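Local structure of spore germination protein B3 (Bacillus subtilis subsp. subtilis, 3N54) at residues Q4-R9 with N45-G50; K73-G78 with Q89-F94; Y105-R110 with A177-A182; V116-N121 with V170-G175; I184-R187 with L192-F195. The protein is a lipoprotein of the GerABKC family that takes part in the germination response to a mixture of L-asparagine, glucose, fructose and potassium ions. All blocks are in the same frame, centred on the assembly; numbering follows the deposited sequence.

Interaction 1: Q4-R9 with N45-G50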
# COMPACT_ATOMS: atom_id res chain seq x y z
N GLN A 4 7.48 -34.08 -4.95
CA GLN A 4 7.35 -35.44 -4.43
C GLN A 4 6.36 -35.51 -3.26
O GLN A 4 6.30 -34.60 -2.44
CB GLN A 4 8.73 -35.98 -4.03
CG GLN A 4 8.74 -37.42 -3.56
CD GLN A 4 10.15 -37.94 -3.28
OE1 GLN A 4 11.13 -37.22 -3.44
NE2 GLN A 4 10.24 -39.19 -2.85
N LEU A 5 5.60 -36.61 -3.19
CA LEU A 5 4.53 -36.75 -2.20
C LEU A 5 5.00 -37.14 -0.79
O LEU A 5 5.91 -37.95 -0.63
CB LEU A 5 3.51 -37.79 -2.67
CG LEU A 5 2.71 -37.46 -3.93
CD1 LEU A 5 1.93 -38.67 -4.41
CD2 LEU A 5 1.78 -36.28 -3.68
N SER A 6 4.35 -36.54 0.20
CA SER A 6 4.58 -36.82 1.61
C SER A 6 3.26 -36.57 2.34
O SER A 6 2.66 -35.51 2.17
CB SER A 6 5.67 -35.92 2.17
OG SER A 6 5.70 -35.95 3.59
N PHE A 7 2.83 -37.53 3.16
CA PHE A 7 1.55 -37.45 3.87
C PHE A 7 1.66 -37.30 5.38
O PHE A 7 0.64 -37.12 6.05
CB PHE A 7 0.71 -38.69 3.57
CG PHE A 7 0.55 -38.97 2.10
CD1 PHE A 7 1.33 -39.93 1.47
CD2 PHE A 7 -0.37 -38.24 1.35
CE1 PHE A 7 1.19 -40.18 0.10
CE2 PHE A 7 -0.51 -38.49 -0.02
CZ PHE A 7 0.27 -39.46 -0.64
N ALA A 8 2.88 -37.38 5.91
CA ALA A 8 3.11 -37.29 7.36
C ALA A 8 4.26 -36.34 7.67
O ALA A 8 5.20 -36.20 6.89
CB ALA A 8 3.39 -38.67 7.93
N ARG A 9 4.19 -35.70 8.84
CA ARG A 9 5.19 -34.72 9.24
C ARG A 9 5.95 -35.11 10.50
O ARG A 9 5.40 -35.75 11.40
CB ARG A 9 4.53 -33.34 9.44
CG ARG A 9 4.39 -32.57 8.14
CD ARG A 9 3.47 -31.37 8.27
NE ARG A 9 3.91 -30.38 9.25
CZ ARG A 9 3.29 -30.10 10.41
NH1 ARG A 9 2.18 -30.72 10.79
NH2 ARG A 9 3.80 -29.16 11.20
N ASN A 45 13.61 -41.23 7.10
CA ASN A 45 13.62 -40.90 5.68
C ASN A 45 12.56 -39.86 5.35
O ASN A 45 11.41 -39.97 5.76
CB ASN A 45 13.43 -42.16 4.84
CG ASN A 45 14.55 -43.15 5.02
OD1 ASN A 45 14.35 -44.24 5.54
ND2 ASN A 45 15.75 -42.76 4.61
N VAL A 46 12.97 -38.85 4.60
CA VAL A 46 12.09 -37.76 4.22
C VAL A 46 12.10 -37.61 2.72
O VAL A 46 13.02 -38.05 2.04
CB VAL A 46 12.53 -36.43 4.87
CG1 VAL A 46 12.58 -36.56 6.38
CG2 VAL A 46 13.89 -35.98 4.33
N THR A 47 11.04 -37.00 2.19
CA THR A 47 11.00 -36.64 0.78
C THR A 47 11.77 -35.34 0.66
O THR A 47 12.51 -35.13 -0.29
CB THR A 47 9.57 -36.46 0.28
OG1 THR A 47 8.90 -35.47 1.07
CG2 THR A 47 8.81 -37.78 0.38
N SER A 48 11.59 -34.47 1.64
CA SER A 48 12.31 -33.22 1.74
C SER A 48 12.23 -32.72 3.17
O SER A 48 11.41 -33.19 3.95
CB SER A 48 11.69 -32.18 0.81
OG SER A 48 10.42 -31.78 1.29
N HIS A 49 13.09 -31.76 3.50
CA HIS A 49 12.98 -31.07 4.78
C HIS A 49 11.90 -30.03 4.61
O HIS A 49 11.69 -29.54 3.51
CB HIS A 49 14.30 -30.42 5.19
CG HIS A 49 15.44 -31.39 5.28
ND1 HIS A 49 16.51 -31.38 4.41
CD2 HIS A 49 15.64 -32.44 6.11
CE1 HIS A 49 17.33 -32.36 4.72
NE2 HIS A 49 16.83 -33.02 5.75
N GLY A 50 11.18 -29.74 5.68
CA GLY A 50 10.15 -28.72 5.67
C GLY A 50 10.75 -27.41 6.11
O GLY A 50 11.94 -27.17 5.93
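Thr47 points its side chain against the extended run Gln4 to Ser6, and its two branches meet different neighbours. The methyl CG2 comes 3.1 Å from Leu5 O, a tight carbon-to-oxygen approach and not a hydrogen bond. Gln4 passes the threonine obliquely. Its CG lies anti to the backbone N (chi1 -176°) and the chain runs straight on from there, which draws the flank of the side chain across Thr47: Gln4 CD is 3.9 Å from Thr47 CB, and Gln4 NE2 ends 3.8 Å from Thr47 CG2. The amide therefore meets a methyl group here and makes no polar bond to it. On the other branch, Thr47 OG1 stands 3.4 Å from Ser6 CB, while the two hydroxyl oxygens, Ser6 OG and Thr47 OG1, stay 4.1 Å apart. Their polar partners lie elsewhere: Ser6 OG is hydrogen-bonded to Leu28 O, and Thr47 OG1 has a weak bond with Asn27 O. Both acceptors belong to strand 21-28, the middle strand of a three-stranded antiparallel sheet whose outer strands, 8-15 and 46-55, carry on from these two segments. A glycine in place of Thr47 would probably leave the flank of Gln4 and the Leu5 carbonyl without their packing partner and cost Asn27 O its weak bond. The contact is a worked case of polar groups meeting carbon instead of one another: with no hydrogen bond directly between the two segments, cohesion across them rests on van der Waals contact, and the polar ties run through the strand between them.

Interaction 2: K73-G78 with Q89-F94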
# COMPACT_ATOMS: atom_id res chain seq x y z
N LYS A 73 0.98 -6.50 15.47
CA LYS A 73 0.58 -5.11 15.29
C LYS A 73 0.80 -4.62 13.86
O LYS A 73 0.04 -3.79 13.37
CB LYS A 73 1.33 -4.20 16.27
CG LYS A 73 1.16 -4.61 17.74
CD LYS A 73 -0.32 -4.67 18.17
CE LYS A 73 -0.49 -5.40 19.50
NZ LYS A 73 -1.88 -5.91 19.64
N VAL A 74 1.85 -5.12 13.22
CA VAL A 74 2.20 -4.68 11.88
C VAL A 74 2.84 -5.81 11.09
O VAL A 74 3.67 -6.55 11.61
CB VAL A 74 3.14 -3.44 11.93
CG1 VAL A 74 4.36 -3.72 12.79
CG2 VAL A 74 3.55 -3.00 10.52
N ILE A 75 2.40 -5.95 9.84
CA ILE A 75 2.96 -6.89 8.89
C ILE A 75 3.57 -6.08 7.74
O ILE A 75 2.86 -5.29 7.11
CB ILE A 75 1.90 -7.82 8.28
CG1 ILE A 75 1.09 -8.54 9.37
CG2 ILE A 75 2.55 -8.82 7.35
CD1 ILE A 75 1.89 -9.49 10.16
N LEU A 76 4.85 -6.29 7.47
CA LEU A 76 5.56 -5.61 6.40
C LEU A 76 5.93 -6.60 5.31
O LEU A 76 6.62 -7.59 5.58
CB LEU A 76 6.82 -4.94 6.95
CG LEU A 76 7.65 -4.07 6.00
CD1 LEU A 76 6.83 -2.88 5.50
CD2 LEU A 76 8.91 -3.62 6.69
N LEU A 77 5.49 -6.34 4.08
CA LEU A 77 5.72 -7.25 2.97
C LEU A 77 6.83 -6.75 2.07
O LEU A 77 6.84 -5.59 1.67
CB LEU A 77 4.43 -7.43 2.15
CG LEU A 77 3.18 -7.92 2.88
CD1 LEU A 77 1.99 -7.97 1.92
CD2 LEU A 77 3.39 -9.29 3.53
N GLY A 78 7.77 -7.64 1.75
CA GLY A 78 8.88 -7.32 0.87
C GLY A 78 8.45 -7.22 -0.58
O GLY A 78 7.47 -7.85 -0.99
N GLN A 89 -3.36 -14.57 -0.39
CA GLN A 89 -3.04 -15.99 -0.29
C GLN A 89 -1.82 -16.22 0.58
O GLN A 89 -1.81 -17.17 1.37
CB GLN A 89 -2.86 -16.60 -1.68
CG GLN A 89 -4.15 -16.68 -2.48
CD GLN A 89 -3.95 -17.30 -3.87
OE1 GLN A 89 -2.82 -17.46 -4.32
NE2 GLN A 89 -5.06 -17.62 -4.55
N VAL A 90 -0.82 -15.36 0.45
CA VAL A 90 0.39 -15.43 1.29
C VAL A 90 0.08 -15.25 2.77
O VAL A 90 0.51 -16.05 3.60
CB VAL A 90 1.45 -14.35 0.89
CG1 VAL A 90 2.59 -14.30 1.92
CG2 VAL A 90 1.99 -14.60 -0.51
N LEU A 91 -0.66 -14.19 3.11
CA LEU A 91 -1.05 -13.93 4.49
C LEU A 91 -1.83 -15.10 5.07
O LEU A 91 -1.55 -15.55 6.17
CB LEU A 91 -1.89 -12.65 4.60
CG LEU A 91 -1.18 -11.32 4.30
CD1 LEU A 91 -2.20 -10.19 4.18
CD2 LEU A 91 -0.11 -11.01 5.36
N ASN A 92 -2.80 -15.59 4.31
CA ASN A 92 -3.57 -16.75 4.73
C ASN A 92 -2.69 -17.98 4.97
O ASN A 92 -2.88 -18.71 5.93
CB ASN A 92 -4.62 -17.12 3.69
CG ASN A 92 -5.41 -18.34 4.09
OD1 ASN A 92 -6.23 -18.29 5.00
ND2 ASN A 92 -5.18 -19.45 3.41
N HIS A 93 -1.74 -18.20 4.07
CA HIS A 93 -0.88 -19.37 4.18
C HIS A 93 0.02 -19.32 5.41
O HIS A 93 0.15 -20.30 6.11
CB HIS A 93 0.01 -19.53 2.94
CG HIS A 93 0.77 -20.82 2.94
ND1 HIS A 93 0.35 -21.92 2.23
CD2 HIS A 93 1.86 -21.21 3.64
CE1 HIS A 93 1.18 -22.92 2.46
NE2 HIS A 93 2.10 -22.52 3.32
N PHE A 94 0.61 -18.16 5.67
CA PHE A 94 1.64 -18.06 6.72
C PHE A 94 1.18 -17.56 8.07
O PHE A 94 1.88 -17.79 9.05
CB PHE A 94 2.77 -17.17 6.23
CG PHE A 94 3.61 -17.81 5.17
CD1 PHE A 94 4.50 -18.82 5.50
CD2 PHE A 94 3.52 -17.41 3.85
CE1 PHE A 94 5.28 -19.42 4.53
CE2 PHE A 94 4.31 -18.01 2.87
CZ PHE A 94 5.19 -19.01 3.22
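Leu91 faces Ile75 and Leu77 inside a beta-alpha-beta crossover: strand 74-77 leads through helices 79-84 and 87-94 to strand 105-109, which lies parallel and next to it in the mixed sheet. The leucine side chain serves as the example of how such a helix reaches its sheet. Its CB leaves the helix without pointing straight at the strand and touches nothing of segment 73-78. CG, set beside the backbone N and anti to the carbonyl carbon (chi1 -68°), turns the chain toward the strand but is still short of contact. At the fork the branches part: CD1 remains more than 5 Å from both strand side chains, whereas CD2 does the touching and sits against two methyl groups at once. The side chains of Ile75 and Leu91 run antiparallel to one another, and the touch is between one methyl of each. Both strand residues also pack on Leu106 of strand 105-109, while Leu77 leans on Met82 of helix 79-84 and Ile75 on Ile95 beyond the helix. The contact is small and wholly apolar. Leu91 CD2 lies 4.0 Å from Ile75 CG2 and 4.3 Å from Leu77 CD2.

Interaction 3: Y105-R110 with A177-A182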
# COMPACT_ATOMS: atom_id res chain seq x y z
N TYR A 105 -1.78 -3.50 11.21
CA TYR A 105 -1.39 -2.73 10.03
C TYR A 105 -0.70 -3.59 8.99
O TYR A 105 0.04 -4.51 9.31
CB TYR A 105 -0.42 -1.61 10.41
CG TYR A 105 -0.97 -0.56 11.35
CD1 TYR A 105 -1.80 0.44 10.88
CD2 TYR A 105 -0.63 -0.55 12.69
CE1 TYR A 105 -2.30 1.42 11.73
CE2 TYR A 105 -1.12 0.42 13.55
CZ TYR A 105 -1.96 1.40 13.07
OH TYR A 105 -2.45 2.37 13.92
N LEU A 106 -0.93 -3.25 7.72
CA LEU A 106 -0.29 -3.91 6.61
C LEU A 106 0.47 -2.86 5.81
O LEU A 106 -0.09 -1.82 5.46
CB LEU A 106 -1.33 -4.59 5.73
CG LEU A 106 -0.76 -5.37 4.54
CD1 LEU A 106 0.06 -6.55 5.03
CD2 LEU A 106 -1.88 -5.82 3.59
N MET A 107 1.75 -3.13 5.52
CA MET A 107 2.59 -2.19 4.79
C MET A 107 3.53 -2.86 3.82
O MET A 107 3.80 -4.06 3.91
CB MET A 107 3.41 -1.36 5.76
CG MET A 107 2.55 -0.60 6.70
SD MET A 107 3.32 0.90 7.19
CE MET A 107 1.95 1.69 8.03
N ALA A 108 4.02 -2.05 2.88
CA ALA A 108 4.88 -2.51 1.81
C ALA A 108 6.28 -1.95 1.98
O ALA A 108 6.46 -0.82 2.41
CB ALA A 108 4.30 -2.09 0.46
N ALA A 109 7.27 -2.77 1.65
CA ALA A 109 8.65 -2.32 1.67
C ALA A 109 9.17 -2.27 0.25
O ALA A 109 8.87 -3.14 -0.56
CB ALA A 109 9.51 -3.27 2.49
N ARG A 110 9.91 -1.22 -0.06
CA ARG A 110 10.69 -1.21 -1.27
C ARG A 110 11.88 -2.08 -0.92
O ARG A 110 12.49 -1.88 0.13
CB ARG A 110 11.12 0.21 -1.64
CG ARG A 110 9.97 1.10 -2.02
CD ARG A 110 10.38 2.55 -2.07
NE ARG A 110 9.28 3.43 -2.46
CZ ARG A 110 8.98 3.78 -3.71
NH1 ARG A 110 9.70 3.35 -4.74
NH2 ARG A 110 7.95 4.60 -3.93
N ALA A 177 14.71 3.84 8.51
CA ALA A 177 13.47 3.61 7.79
C ALA A 177 12.80 4.95 7.51
O ALA A 177 13.08 5.94 8.19
CB ALA A 177 12.55 2.73 8.60
N LYS A 178 11.93 4.98 6.51
CA LYS A 178 11.26 6.22 6.10
C LYS A 178 10.05 5.92 5.22
O LYS A 178 10.13 5.07 4.33
CB LYS A 178 12.26 7.10 5.35
CG LYS A 178 11.73 8.43 4.84
CD LYS A 178 12.88 9.43 4.61
CE LYS A 178 12.44 10.70 3.87
NZ LYS A 178 11.28 11.39 4.51
N TYR A 179 8.93 6.59 5.46
CA TYR A 179 7.76 6.45 4.60
C TYR A 179 8.13 6.94 3.22
O TYR A 179 8.77 7.98 3.09
CB TYR A 179 6.55 7.21 5.14
CG TYR A 179 5.96 6.58 6.37
CD1 TYR A 179 5.35 5.33 6.31
CD2 TYR A 179 6.01 7.22 7.61
CE1 TYR A 179 4.80 4.74 7.44
CE2 TYR A 179 5.46 6.64 8.74
CZ TYR A 179 4.86 5.40 8.65
OH TYR A 179 4.32 4.82 9.77
N ASP A 180 7.77 6.18 2.19
CA ASP A 180 8.23 6.47 0.84
C ASP A 180 7.20 6.11 -0.22
O ASP A 180 7.39 5.18 -1.01
CB ASP A 180 9.55 5.73 0.60
CG ASP A 180 10.29 6.21 -0.64
OD1 ASP A 180 9.99 7.32 -1.13
OD2 ASP A 180 11.17 5.47 -1.12
N GLY A 181 6.09 6.83 -0.23
CA GLY A 181 5.04 6.63 -1.21
C GLY A 181 4.15 5.42 -0.94
O GLY A 181 3.89 5.09 0.21
N ALA A 182 3.71 4.77 -2.01
CA ALA A 182 2.75 3.69 -1.91
C ALA A 182 2.95 2.59 -2.95
O ALA A 182 3.34 2.86 -4.07
CB ALA A 182 1.34 4.26 -2.04
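Arg110 grips Asp180 chiefly through the backbone of its partner. Two nitrogens of the guanidinium, used side-on, share a single acceptor: NE and NH2 of Arg110 each lie 3.0 Å from Asp180 O. That oxygen sits at the edge of the guanidinium and in its plane. The two bonds differ at the acceptor end, since NE lies in the carbonyl plane and NH2 stands 35° above it. The carboxylate plays another role. Asp180 OD2 is 3.1 Å from Arg110 NE but well out of the guanidinium plane, so no N-H points at it and the salt bridge is one of charges only; the two planes are 36° apart. The two bonds to one carbonyl probably hold the rotation of the group, and the aspartate probably adds electrostatic support. Gly181, at positive phi, leaves room beside Arg110 NH2 that a CB would restrict. A smaller apolar touch lies further along, where Met107 SD meets the edge of the Tyr179 ring, 4.1 Å from CE1. In the mixed sheet, strand 165-172 runs between strands 105-109 and 177-186. The contact reaches across this strand, whose Lys171 touches Asp180 and whose Gln168 touches Tyr179, while strand 74-77 lies along the other side of strand 105-109.

Interaction 4: V116-N121 with V170-G175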
# COMPACT_ATOMS: atom_id res chain seq x y z
N VAL A 116 14.22 -3.42 6.71
CA VAL A 116 13.59 -2.17 7.16
C VAL A 116 13.52 -2.12 8.69
O VAL A 116 13.67 -1.05 9.27
CB VAL A 116 12.20 -1.98 6.53
CG1 VAL A 116 11.52 -0.74 7.09
CG2 VAL A 116 12.33 -1.89 5.01
N PHE A 117 13.29 -3.26 9.34
CA PHE A 117 13.30 -3.31 10.80
C PHE A 117 14.75 -3.23 11.30
O PHE A 117 15.59 -4.03 10.89
CB PHE A 117 12.64 -4.59 11.32
CG PHE A 117 11.16 -4.66 11.10
CD1 PHE A 117 10.29 -4.02 11.96
CD2 PHE A 117 10.64 -5.38 10.03
CE1 PHE A 117 8.91 -4.09 11.77
CE2 PHE A 117 9.27 -5.45 9.83
CZ PHE A 117 8.40 -4.80 10.70
N THR A 118 15.04 -2.26 12.17
CA THR A 118 16.40 -2.10 12.73
C THR A 118 16.37 -1.85 14.24
O THR A 118 15.44 -1.25 14.75
CB THR A 118 17.15 -0.92 12.07
OG1 THR A 118 16.38 0.28 12.21
CG2 THR A 118 17.40 -1.20 10.60
N LYS A 119 17.42 -2.31 14.92
CA LYS A 119 17.53 -2.15 16.38
C LYS A 119 17.49 -0.69 16.82
O LYS A 119 18.02 0.19 16.14
CB LYS A 119 18.78 -2.86 16.93
CG LYS A 119 18.57 -4.37 17.14
CD LYS A 119 19.75 -5.04 17.86
CE LYS A 119 20.72 -5.71 16.89
NZ LYS A 119 20.17 -6.98 16.34
N GLY A 120 16.85 -0.45 17.97
CA GLY A 120 16.61 0.90 18.51
C GLY A 120 17.84 1.76 18.71
O GLY A 120 18.97 1.26 18.72
N ASN A 121 17.62 3.06 18.89
CA ASN A 121 18.72 4.03 18.99
C ASN A 121 19.47 3.98 20.33
O ASN A 121 20.67 3.70 20.34
CB ASN A 121 18.25 5.48 18.70
CG ASN A 121 17.39 5.59 17.44
OD1 ASN A 121 16.71 4.65 17.04
ND2 ASN A 121 17.40 6.77 16.84
N VAL A 170 7.44 1.75 2.74
CA VAL A 170 8.56 2.22 3.55
C VAL A 170 9.87 1.81 2.87
O VAL A 170 9.92 0.82 2.14
CB VAL A 170 8.54 1.67 4.98
CG1 VAL A 170 7.29 2.12 5.70
CG2 VAL A 170 8.64 0.15 4.98
N LYS A 171 10.92 2.58 3.11
CA LYS A 171 12.23 2.30 2.52
C LYS A 171 13.33 2.57 3.51
O LYS A 171 13.30 3.57 4.23
CB LYS A 171 12.44 3.15 1.26
CG LYS A 171 13.78 2.90 0.53
CD LYS A 171 13.79 3.57 -0.84
CE LYS A 171 15.10 3.34 -1.60
NZ LYS A 171 16.19 4.26 -1.18
N ASN A 172 14.30 1.66 3.55
CA ASN A 172 15.47 1.81 4.38
C ASN A 172 16.49 2.61 3.59
O ASN A 172 17.26 2.05 2.80
CB ASN A 172 16.01 0.42 4.78
CG ASN A 172 16.80 0.44 6.06
OD1 ASN A 172 16.66 1.34 6.88
ND2 ASN A 172 17.63 -0.58 6.25
N GLU A 173 16.49 3.93 3.76
CA GLU A 173 17.36 4.83 2.98
C GLU A 173 18.75 5.00 3.60
O GLU A 173 19.23 6.12 3.79
CB GLU A 173 16.69 6.21 2.81
CG GLU A 173 15.30 6.14 2.17
CD GLU A 173 14.68 7.51 1.92
OE1 GLU A 173 13.47 7.56 1.60
OE2 GLU A 173 15.40 8.54 2.03
N LYS A 174 19.39 3.87 3.89
CA LYS A 174 20.73 3.84 4.48
C LYS A 174 20.90 4.86 5.62
O LYS A 174 21.78 5.73 5.55
CB LYS A 174 21.81 4.04 3.40
CG LYS A 174 22.00 2.86 2.42
CD LYS A 174 20.89 2.72 1.37
CE LYS A 174 20.88 3.88 0.37
NZ LYS A 174 19.78 3.71 -0.62
N GLY A 175 20.05 4.80 6.65
CA GLY A 175 18.95 3.84 6.75
C GLY A 175 18.88 3.18 8.12
O GLY A 175 19.71 2.31 8.39
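Val116 packs against Val170 and the base of Asn172, bringing a loop without regular structure onto the end of strand 165-172. The nearest meeting is methyl to methyl, Val116 CG1 to Val170 CG2 at 3.7 Å, with the two side chains crossing at a slant. Val116 places that methyl by holding CG1 anti to its own nitrogen (chi1 176°); its other methyl, CG2, stands 4.4 Å from Asn172 CB. Asn172 CB is also 4.3 Å from Val116 CA, so the asparagine is met along its carbon base. Near its amide, Thr118 CG2 makes a looser contact, 4.4 Å from Asn172 ND2. No hydrogen bond crosses between the segments. A second shell sets these residues in place: Leu76 of strand 74-77 lies against Val116, Phe117 and Val170, and Ala177 touches Val116 as well. The backbone of Val170 is bonded to Ala108 and Arg110, and that of Lys171 to Lys178. Past Asn172 the chain reverses through an inverse gamma turn centred on Glu173, with a cis peptide before Gly175. This is a loop packed beside the turn of a beta hairpin, the one that joins strands 165-172 and 177-186, inner strands of the mixed sheet.

Interaction 5: I184-R187 with L192-F195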
# COMPACT_ATOMS: atom_id res chain seq x y z
N ILE A 184 1.24 -0.30 -5.37
CA ILE A 184 -0.01 -0.43 -6.10
C ILE A 184 -0.33 -1.91 -6.24
O ILE A 184 0.39 -2.63 -6.93
CB ILE A 184 0.07 0.20 -7.51
CG1 ILE A 184 0.56 1.65 -7.43
CG2 ILE A 184 -1.29 0.15 -8.20
CD1 ILE A 184 0.99 2.21 -8.78
N ILE A 185 -1.39 -2.37 -5.59
CA ILE A 185 -1.81 -3.76 -5.65
C ILE A 185 -2.95 -3.88 -6.66
O ILE A 185 -3.97 -3.21 -6.54
CB ILE A 185 -2.30 -4.30 -4.27
CG1 ILE A 185 -1.29 -3.97 -3.16
CG2 ILE A 185 -2.54 -5.79 -4.33
CD1 ILE A 185 0.11 -4.49 -3.42
N LYS A 186 -2.76 -4.73 -7.67
CA LYS A 186 -3.75 -4.86 -8.73
C LYS A 186 -4.78 -5.93 -8.41
O LYS A 186 -4.47 -6.95 -7.81
CB LYS A 186 -3.05 -5.18 -10.05
CG LYS A 186 -3.98 -5.12 -11.27
CD LYS A 186 -3.16 -5.09 -12.53
CE LYS A 186 -4.01 -4.88 -13.78
NZ LYS A 186 -3.12 -4.38 -14.89
N ARG A 187 -6.02 -5.67 -8.83
CA ARG A 187 -7.14 -6.57 -8.60
C ARG A 187 -6.92 -7.90 -9.30
O ARG A 187 -6.13 -7.98 -10.25
CB ARG A 187 -8.44 -5.93 -9.08
CG ARG A 187 -8.64 -5.88 -10.61
CD ARG A 187 -9.11 -4.50 -11.08
NE ARG A 187 -10.12 -3.93 -10.20
CZ ARG A 187 -10.32 -2.63 -9.99
NH1 ARG A 187 -9.58 -1.71 -10.59
NH2 ARG A 187 -11.27 -2.25 -9.15
N LEU A 192 1.62 -6.69 -6.41
CA LEU A 192 2.09 -5.32 -6.53
C LEU A 192 2.62 -5.13 -7.95
O LEU A 192 3.47 -5.90 -8.41
CB LEU A 192 3.15 -5.01 -5.47
CG LEU A 192 3.79 -3.61 -5.52
CD1 LEU A 192 4.18 -3.12 -4.11
CD2 LEU A 192 5.01 -3.56 -6.47
N VAL A 193 2.11 -4.12 -8.65
CA VAL A 193 2.50 -3.86 -10.05
C VAL A 193 3.38 -2.62 -10.19
O VAL A 193 3.91 -2.35 -11.27
CB VAL A 193 1.27 -3.73 -10.97
CG1 VAL A 193 0.51 -5.06 -11.04
CG2 VAL A 193 0.36 -2.60 -10.52
N GLY A 194 3.54 -1.87 -9.10
CA GLY A 194 4.44 -0.71 -9.10
C GLY A 194 4.33 0.10 -7.82
O GLY A 194 3.54 -0.24 -6.94
N PHE A 195 5.13 1.16 -7.74
CA PHE A 195 5.10 2.10 -6.62
C PHE A 195 4.85 3.52 -7.11
O PHE A 195 5.24 3.90 -8.21
CB PHE A 195 6.44 2.13 -5.88
CG PHE A 195 6.76 0.89 -5.10
CD1 PHE A 195 6.35 0.77 -3.78
CD2 PHE A 195 7.49 -0.13 -5.67
CE1 PHE A 195 6.66 -0.37 -3.05
CE2 PHE A 195 7.80 -1.27 -4.95
CZ PHE A 195 7.39 -1.39 -3.64
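Ile184 holds Val193 and Gly194 by backbone hydrogen bonds, one through each of its polar atoms. Ile184 O receives Val193 N at 2.9 Å, the C=O pointing almost straight at the donor (176°). Ile184 N gives its proton to Gly194 O at 2.8 Å. The same Ile184 carbonyl also has a CA-H...O contact, 3.2 Å from Leu192 CA, so donors of two kinds converge on it. Because the nitrogen and oxygen of one residue engage two successive residues opposite, the pairing is consistent with a beta bulge.

The strands 184-186 and 192-195 run antiparallel at 156°, with Ile185 and Leu192 forming a non-hydrogen-bonded pair whose CA atoms are only 4.3 Å apart.

Apolar contacts fill in around this frame, each pair crossing at about a right angle. Ile185 CD1 rests 3.7 Å from Leu192 CB. A chi1 of -53° turns Ile184 CG2 to Val193, where it meets CG2 at 4.0 Å, and Ile184 CB lies 3.5 Å from Gly194 O. The other methyl of Val193, CG1, lies 3.7 Å from Lys186 CB. The lysine thus contributes carbon here, while its NZ leads off to a weak bond with Tyr299 O. A glycine at Ile184 would probably keep the backbone bonds but open a gap beside Val193 CG2 and the Gly194 carbonyl.

Beyond the pair, Ile185 packs on Ile167 of strand 165-172, and Leu192 on Met82 of helix 79-84. Chemically, the hairpin illustrates a division of labour: main-chain polar atoms tie the strands together, and aliphatic carbon, the lysine's included, packs around them.

Four of the five contacts reach one mixed sheet, while interaction 1 sits in a separate three-stranded sheet, about 25 Å, centre to centre, from interaction 2 and 35 Å or more from the others. Interactions 2 and 3 use neighbouring strands, 74-77 and 105-109, joined by a probable hydrogen bond where Ile75 N lies 2.8 Å from Tyr105 O; Leu76 CD1 also packs 3.6 Å from Met107 O. Interaction 4 is nested in the loop that interaction 3 closes, their centres about 11 Å apart. Interactions 3 and 5 share strand 177-186 and meet at Phe195, whose CB is 3.5 Å from Arg110 NH2. A sulfate ion, probably from the crystallisation liquor, lies about 4 Å from Gly194 in interaction 5.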